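TRNA modification GTPase mnmE (Chlorobium tepidum, PDB 3GEE) probably hydrolyses GTP at a high intrinsic rate and takes part in adding a carboxymethylaminomethyl group to the wobble uridine (U34) of certain tRNAs. Local coordinates at residues Arg228-Ala239 with Met308-Leu319; Glu330-Lys338 with Ala365-Glu373. All coordinates share one frame; numbering follows the deposited sequence.

Interaction 1: Arg228-Ala239 with Met308-Leu319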
# COMPACT_ATOMS: atom_id res chain seq x y z
N ARG A 228 -7.07 19.30 -20.33
CA ARG A 228 -7.74 19.40 -19.03
C ARG A 228 -8.70 18.22 -18.80
O ARG A 228 -8.79 17.69 -17.69
CB ARG A 228 -8.48 20.73 -18.89
CG ARG A 228 -8.65 21.20 -17.45
CD ARG A 228 -9.69 22.31 -17.33
NE ARG A 228 -11.05 21.78 -17.38
CZ ARG A 228 -12.16 22.52 -17.31
NH1 ARG A 228 -12.09 23.84 -17.19
NH2 ARG A 228 -13.34 21.93 -17.37
N ILE A 229 -9.38 17.83 -19.87
CA ILE A 229 -10.28 16.68 -19.85
C ILE A 229 -9.52 15.39 -19.54
O ILE A 229 -9.94 14.62 -18.69
CB ILE A 229 -11.06 16.56 -21.19
CG1 ILE A 229 -12.18 17.59 -21.23
CG2 ILE A 229 -11.61 15.15 -21.37
CD1 ILE A 229 -12.69 17.89 -22.63
N VAL A 230 -8.40 15.18 -20.24
CA VAL A 230 -7.58 13.99 -20.04
C VAL A 230 -6.99 13.95 -18.62
O VAL A 230 -7.01 12.91 -17.96
CB VAL A 230 -6.47 13.88 -21.10
CG1 VAL A 230 -5.67 12.62 -20.89
CG2 VAL A 230 -7.06 13.87 -22.49
N SER A 231 -6.48 15.10 -18.17
CA SER A 231 -5.87 15.24 -16.85
C SER A 231 -6.86 15.14 -15.70
O SER A 231 -6.75 14.24 -14.87
CB SER A 231 -5.13 16.57 -16.76
OG SER A 231 -5.17 17.09 -15.44
N GLU A 232 -7.78 16.10 -15.62
CA GLU A 232 -8.72 16.17 -14.49
C GLU A 232 -10.17 15.84 -14.86
O GLU A 232 -11.08 16.08 -14.06
CB GLU A 232 -8.61 17.52 -13.76
CG GLU A 232 -8.82 18.75 -14.61
CD GLU A 232 -8.33 20.01 -13.93
OE1 GLU A 232 -8.97 21.07 -14.08
OE2 GLU A 232 -7.29 19.94 -13.23
N GLY A 233 -10.38 15.28 -16.05
CA GLY A 233 -11.70 14.80 -16.44
C GLY A 233 -12.70 15.87 -16.82
O GLY A 233 -12.49 17.06 -16.55
N VAL A 234 -13.79 15.44 -17.45
CA VAL A 234 -14.88 16.32 -17.83
C VAL A 234 -15.66 16.71 -16.59
O VAL A 234 -16.34 15.88 -15.98
CB VAL A 234 -15.82 15.64 -18.86
CG1 VAL A 234 -17.05 16.49 -19.14
CG2 VAL A 234 -15.07 15.34 -20.15
N SER A 235 -15.55 17.98 -16.19
CA SER A 235 -16.27 18.49 -15.03
C SER A 235 -17.74 18.67 -15.38
O SER A 235 -18.08 19.35 -16.35
CB SER A 235 -15.67 19.81 -14.56
OG SER A 235 -15.75 20.79 -15.58
N THR A 236 -18.60 18.03 -14.60
CA THR A 236 -20.03 18.03 -14.88
C THR A 236 -20.83 18.46 -13.66
O THR A 236 -20.62 17.95 -12.55
CB THR A 236 -20.52 16.64 -15.38
OG1 THR A 236 -20.36 15.67 -14.34
CG2 THR A 236 -19.73 16.19 -16.59
N VAL A 237 -21.74 19.41 -13.86
CA VAL A 237 -22.64 19.85 -12.80
C VAL A 237 -24.00 19.18 -12.96
O VAL A 237 -24.52 19.06 -14.08
CB VAL A 237 -22.81 21.39 -12.79
CG1 VAL A 237 -23.82 21.82 -11.73
CG2 VAL A 237 -21.47 22.07 -12.53
N ILE A 238 -24.55 18.71 -11.85
CA ILE A 238 -25.90 18.17 -11.82
C ILE A 238 -26.81 19.18 -11.12
O ILE A 238 -26.74 19.35 -9.89
CB ILE A 238 -25.97 16.78 -11.15
CG1 ILE A 238 -24.98 15.82 -11.83
CG2 ILE A 238 -27.38 16.22 -11.22
CD1 ILE A 238 -24.52 14.68 -10.95
N ALA A 239 -27.64 19.86 -11.91
CA ALA A 239 -28.52 20.92 -11.42
C ALA A 239 -29.98 20.48 -11.38
O ALA A 239 -30.35 19.43 -11.92
CB ALA A 239 -28.35 22.18 -12.26
N MET A 308 -22.44 27.29 -5.38
CA MET A 308 -21.83 26.35 -6.32
C MET A 308 -21.37 27.03 -7.62
O MET A 308 -22.16 27.71 -8.30
CB MET A 308 -22.76 25.17 -6.61
CG MET A 308 -24.23 25.52 -6.84
SD MET A 308 -25.21 24.15 -7.50
CE MET A 308 -25.04 24.42 -9.26
N LYS A 309 -20.10 26.84 -7.96
CA LYS A 309 -19.50 27.44 -9.15
C LYS A 309 -19.79 26.64 -10.41
O LYS A 309 -19.31 25.51 -10.57
CB LYS A 309 -17.98 27.61 -8.98
CG LYS A 309 -17.55 28.81 -8.11
CD LYS A 309 -17.10 30.01 -8.94
CE LYS A 309 -18.25 30.97 -9.29
NZ LYS A 309 -19.06 30.51 -10.45
N MET A 310 -20.60 27.22 -11.30
CA MET A 310 -20.89 26.63 -12.60
C MET A 310 -20.10 27.29 -13.72
O MET A 310 -20.07 26.79 -14.85
CB MET A 310 -22.39 26.65 -12.89
CG MET A 310 -23.14 25.50 -12.25
SD MET A 310 -24.74 25.18 -13.01
CE MET A 310 -25.69 26.56 -12.38
N ALA A 311 -19.48 28.43 -13.41
CA ALA A 311 -18.44 29.00 -14.26
C ALA A 311 -17.30 27.98 -14.30
O ALA A 311 -16.79 27.58 -13.25
CB ALA A 311 -17.96 30.33 -13.72
N GLU A 312 -16.92 27.58 -15.52
CA GLU A 312 -16.01 26.45 -15.74
C GLU A 312 -16.67 25.13 -15.35
O GLU A 312 -16.54 24.64 -14.22
CB GLU A 312 -14.66 26.63 -15.02
CG GLU A 312 -13.83 27.82 -15.50
CD GLU A 312 -13.38 27.69 -16.95
OE1 GLU A 312 -12.73 26.68 -17.29
OE2 GLU A 312 -13.68 28.61 -17.75
N ALA A 313 -17.42 24.58 -16.31
CA ALA A 313 -18.08 23.28 -16.19
C ALA A 313 -18.34 22.81 -17.61
O ALA A 313 -19.01 23.51 -18.38
CB ALA A 313 -19.38 23.41 -15.41
N ASP A 314 -17.81 21.65 -17.96
CA ASP A 314 -17.87 21.16 -19.34
C ASP A 314 -19.26 20.71 -19.75
O ASP A 314 -19.68 20.93 -20.89
CB ASP A 314 -16.87 20.02 -19.55
CG ASP A 314 -15.47 20.38 -19.12
OD1 ASP A 314 -14.93 21.40 -19.60
OD2 ASP A 314 -14.90 19.63 -18.30
N LEU A 315 -19.97 20.08 -18.82
CA LEU A 315 -21.27 19.48 -19.10
C LEU A 315 -22.23 19.73 -17.95
O LEU A 315 -21.95 19.41 -16.80
CB LEU A 315 -21.10 17.98 -19.35
CG LEU A 315 -22.30 17.03 -19.41
CD1 LEU A 315 -23.24 17.39 -20.56
CD2 LEU A 315 -21.83 15.59 -19.55
N ILE A 316 -23.37 20.34 -18.28
CA ILE A 316 -24.43 20.54 -17.30
C ILE A 316 -25.57 19.57 -17.57
O ILE A 316 -26.07 19.49 -18.70
CB ILE A 316 -24.97 21.99 -17.28
CG1 ILE A 316 -23.82 22.99 -17.10
CG2 ILE A 316 -26.00 22.16 -16.17
CD1 ILE A 316 -24.20 24.44 -17.30
N LEU A 317 -25.95 18.81 -16.55
CA LEU A 317 -27.14 17.98 -16.60
C LEU A 317 -28.20 18.62 -15.73
O LEU A 317 -28.06 18.67 -14.51
CB LEU A 317 -26.86 16.55 -16.12
CG LEU A 317 -25.81 15.64 -16.77
CD1 LEU A 317 -25.81 14.29 -16.08
CD2 LEU A 317 -26.03 15.46 -18.27
N TYR A 318 -29.26 19.13 -16.36
CA TYR A 318 -30.41 19.63 -15.61
C TYR A 318 -31.43 18.53 -15.40
O TYR A 318 -32.02 18.01 -16.36
CB TYR A 318 -31.05 20.86 -16.27
CG TYR A 318 -31.92 21.62 -15.29
CD1 TYR A 318 -31.44 22.74 -14.63
CD2 TYR A 318 -33.22 21.19 -14.99
CE1 TYR A 318 -32.23 23.43 -13.71
CE2 TYR A 318 -34.01 21.87 -14.08
CZ TYR A 318 -33.51 22.99 -13.44
OH TYR A 318 -34.30 23.67 -12.53
N LEU A 319 -31.63 18.17 -14.14
CA LEU A 319 -32.62 17.18 -13.76
C LEU A 319 -33.93 17.84 -13.40
O LEU A 319 -33.97 18.79 -12.61
CB LEU A 319 -32.13 16.35 -12.58
CG LEU A 319 -31.37 15.05 -12.84
CD1 LEU A 319 -30.83 14.51 -11.54
CD2 LEU A 319 -32.26 14.00 -13.50
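D314, just before strand 315-319, meets R228, V234 and S235 with its side chain. Its CB packs against V234 CG1 at 3.6 Å. Beyond CG both carboxylate oxygens lie close to R228 NH2, OD1 at 2.8 Å in a salt bridge and OD2 at 2.9 Å, the guanidinium and carboxylate planes standing 46° apart; OD2 additionally takes the backbone N-H of S235 (N to OD2 2.8 Å) on its anti side, 20° out of the carboxylate plane. R228 reaches this point from the last turn of helix 203-232 because CG lies anti to the backbone N (chi1 -153°) and the chain bends at chi3; its NH1 meets E312 OE1 at the guanidinium edge, 2.9 Å away. With an alanine here instead of D314, the R228 guanidinium would probably keep E312 but lose its other carboxylate partner across the contact, and the S235 amide its OD2 acceptor. Beyond the charged group, strands 234-239 and 315-319 run parallel as neighbours in the central sheet of the G domain, T236 paired with L315 through A239 with Y318. The evidence is a ladder from V237 N to L315 O, L317 N to V237 O (2.9 Å, nearly linear), A239 N to L317 O and L319 N to A239 O. On one face V237 splits its branches, CG1 against M310 SD (3.7 Å) and CG2 against A313 CB; on the other, I238 CG2 lies beside L319 CD1 at 3.9 Å.

Interaction 2: Glu330-Lys338 with Ala365-Glu373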
# COMPACT_ATOMS: atom_id res chain seq x y z
N GLU A 330 -40.52 25.93 -14.78
CA GLU A 330 -39.14 26.03 -14.36
C GLU A 330 -38.23 25.61 -15.53
O GLU A 330 -37.02 25.51 -15.38
CB GLU A 330 -38.88 25.14 -13.14
CG GLU A 330 -38.72 23.66 -13.45
CD GLU A 330 -37.73 23.00 -12.53
OE1 GLU A 330 -37.74 23.30 -11.32
OE2 GLU A 330 -36.93 22.17 -13.02
N LEU A 331 -38.85 25.35 -16.68
CA LEU A 331 -38.11 25.21 -17.93
C LEU A 331 -37.65 26.57 -18.45
O LEU A 331 -36.88 26.66 -19.42
CB LEU A 331 -38.91 24.42 -18.99
CG LEU A 331 -40.38 24.66 -19.33
CD1 LEU A 331 -40.59 25.91 -20.18
CD2 LEU A 331 -40.91 23.44 -20.06
N THR A 332 -38.12 27.62 -17.78
CA THR A 332 -37.61 28.98 -17.95
C THR A 332 -36.26 29.05 -17.26
O THR A 332 -35.33 29.70 -17.74
CB THR A 332 -38.58 30.02 -17.34
OG1 THR A 332 -39.92 29.75 -17.79
CG2 THR A 332 -38.19 31.43 -17.75
N GLU A 333 -36.16 28.36 -16.12
CA GLU A 333 -34.92 28.25 -15.36
C GLU A 333 -33.85 27.52 -16.16
O GLU A 333 -32.68 27.92 -16.16
CB GLU A 333 -35.18 27.54 -14.02
CG GLU A 333 -33.99 27.48 -13.07
CD GLU A 333 -33.58 28.84 -12.54
OE1 GLU A 333 -34.47 29.65 -12.20
OE2 GLU A 333 -32.36 29.09 -12.45
N ILE A 334 -34.24 26.45 -16.85
CA ILE A 334 -33.28 25.69 -17.64
C ILE A 334 -32.84 26.46 -18.89
O ILE A 334 -31.72 26.29 -19.37
CB ILE A 334 -33.76 24.24 -17.98
CG1 ILE A 334 -34.05 24.08 -19.46
CG2 ILE A 334 -34.94 23.80 -17.12
CD1 ILE A 334 -33.76 22.70 -19.96
N ARG A 335 -33.72 27.33 -19.39
CA ARG A 335 -33.39 28.20 -20.51
C ARG A 335 -32.32 29.22 -20.14
O ARG A 335 -31.52 29.62 -20.99
CB ARG A 335 -34.64 28.90 -21.05
CG ARG A 335 -35.23 28.25 -22.29
CD ARG A 335 -36.30 29.12 -22.93
NE ARG A 335 -37.62 28.93 -22.31
CZ ARG A 335 -38.25 29.84 -21.58
NH1 ARG A 335 -37.72 31.03 -21.35
NH2 ARG A 335 -39.44 29.55 -21.06
N GLU A 336 -32.31 29.65 -18.88
CA GLU A 336 -31.38 30.69 -18.44
C GLU A 336 -30.12 30.17 -17.76
O GLU A 336 -29.18 30.93 -17.52
CB GLU A 336 -32.07 31.76 -17.58
CG GLU A 336 -32.84 31.26 -16.37
CD GLU A 336 -33.57 32.38 -15.65
OE1 GLU A 336 -33.78 32.26 -14.43
OE2 GLU A 336 -33.93 33.39 -16.30
N LEU A 337 -30.10 28.87 -17.46
CA LEU A 337 -28.85 28.19 -17.15
C LEU A 337 -28.04 28.04 -18.43
O LEU A 337 -26.89 28.48 -18.50
CB LEU A 337 -29.08 26.83 -16.50
CG LEU A 337 -29.31 26.68 -14.99
CD1 LEU A 337 -28.87 25.29 -14.55
CD2 LEU A 337 -28.59 27.75 -14.17
N LYS A 338 -28.66 27.44 -19.45
CA LYS A 338 -28.06 27.31 -20.77
C LYS A 338 -27.55 28.64 -21.31
O LYS A 338 -26.49 28.70 -21.93
CB LYS A 338 -29.07 26.70 -21.75
CG LYS A 338 -28.53 26.40 -23.14
CD LYS A 338 -29.66 26.15 -24.12
CE LYS A 338 -29.14 25.95 -25.54
NZ LYS A 338 -28.44 24.64 -25.72
N ALA A 365 -42.28 18.46 -25.24
CA ALA A 365 -42.70 19.78 -24.75
C ALA A 365 -41.58 20.47 -23.96
O ALA A 365 -41.37 21.68 -24.10
CB ALA A 365 -43.97 19.67 -23.92
N ILE A 366 -40.87 19.70 -23.14
CA ILE A 366 -39.72 20.20 -22.41
C ILE A 366 -38.62 20.58 -23.40
O ILE A 366 -37.92 21.58 -23.22
CB ILE A 366 -39.17 19.17 -21.40
CG1 ILE A 366 -40.26 18.72 -20.42
CG2 ILE A 366 -37.99 19.75 -20.63
CD1 ILE A 366 -39.88 17.56 -19.53
N ALA A 367 -38.48 19.77 -24.44
CA ALA A 367 -37.51 19.99 -25.50
C ALA A 367 -37.79 21.29 -26.23
O ALA A 367 -36.92 22.16 -26.31
CB ALA A 367 -37.53 18.83 -26.48
N ASP A 368 -39.01 21.42 -26.74
CA ASP A 368 -39.43 22.56 -27.54
C ASP A 368 -39.45 23.85 -26.73
O ASP A 368 -39.12 24.91 -27.25
CB ASP A 368 -40.80 22.31 -28.15
CG ASP A 368 -40.81 21.12 -29.10
OD1 ASP A 368 -41.90 20.57 -29.35
OD2 ASP A 368 -39.73 20.72 -29.59
N GLY A 369 -39.84 23.76 -25.47
CA GLY A 369 -39.94 24.94 -24.62
C GLY A 369 -38.61 25.50 -24.15
O GLY A 369 -38.56 26.61 -23.62
N THR A 370 -37.54 24.75 -24.35
CA THR A 370 -36.22 25.13 -23.84
C THR A 370 -35.15 25.17 -24.92
O THR A 370 -34.11 25.82 -24.76
CB THR A 370 -35.75 24.16 -22.78
OG1 THR A 370 -35.63 22.86 -23.36
CG2 THR A 370 -36.73 24.11 -21.62
N GLY A 371 -35.40 24.46 -26.02
CA GLY A 371 -34.45 24.37 -27.12
C GLY A 371 -33.24 23.54 -26.77
O GLY A 371 -32.23 23.58 -27.47
N THR A 372 -33.33 22.78 -25.68
CA THR A 372 -32.26 21.89 -25.26
C THR A 372 -32.59 20.47 -25.72
O THR A 372 -33.68 20.23 -26.24
CB THR A 372 -32.12 21.87 -23.73
OG1 THR A 372 -33.26 21.24 -23.15
CG2 THR A 372 -31.98 23.29 -23.18
N GLU A 373 -31.65 19.55 -25.54
CA GLU A 373 -31.92 18.14 -25.77
C GLU A 373 -32.36 17.44 -24.49
O GLU A 373 -31.74 17.59 -23.43
CB GLU A 373 -30.71 17.43 -26.37
CG GLU A 373 -30.85 17.16 -27.87
CD GLU A 373 -30.11 15.91 -28.31
OE1 GLU A 373 -28.95 15.72 -27.88
OE2 GLU A 373 -30.68 15.12 -29.09
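L331 opens the contact from the first turn of its helix, laying CB against T370 CG2 at 3.4 Å. Its two methyls spread over the other segment, CD1 near G369 O and CD2 near I366 CA. One turn on, I334 crosses T370 at about a right angle: CG1 meets T370 CG2, and CD1 extends to T372, 3.5 Å from its OG1. R335 starts off to one side. Its CG passes T370 CA at 3.6 Å; the bend at chi3 then sets NE toward G369 O, to which it donates over 2.8 Å with an N-H...O angle of 149°; the oxygen lies at the guanidinium edge, nearly in its plane. The segments belong to helices 331-340 and 360-370 of the G domain's alpha/beta fold; the axes of 331-338 and 365-370 cross at -51°, 9.6 Å apart at closest. I334 also touches F346 and T348 of strand 345-351, and I366 touches V374 of strand 374-376, so both helices sit against the central sheet. The T370-T372 turn that receives I334 and K338 is held by T370 OG1, which donates to I366 O (2.6 Å) and accepts the T372 backbone N, an ST turn, as G371 leaves helical geometry with positive phi. T372 OG1 is also hydrogen-bonded to T348 OG1. Last in the segment, K338 stretches out with CG anti to its backbone N (chi1 -176°) and slides past T372 in the opposite direction, its CD 3.8 Å from T372 CG2.

How the interactions relate
From the N terminus, helix 203-232 leads into strand 234-239, and interaction 1 closes when the chain, after the two strands 274-278 and 281-286, returns as 308-319, 69 residues beyond A239. Interaction 2 opens only afterwards, from helix 331-340, and closes 27 residues past K338, within helix 360-370, after strand 345-351. The two loops therefore follow in series, neither nested nor crossed. They touch directly: the Y318 ring packs on I334 and L337, its OH lies 3.1 Å from E330 OE2, a probable hydrogen bond, and M310 CE meets L337 CD2. Central strands and helical layer of the G domain are joined there.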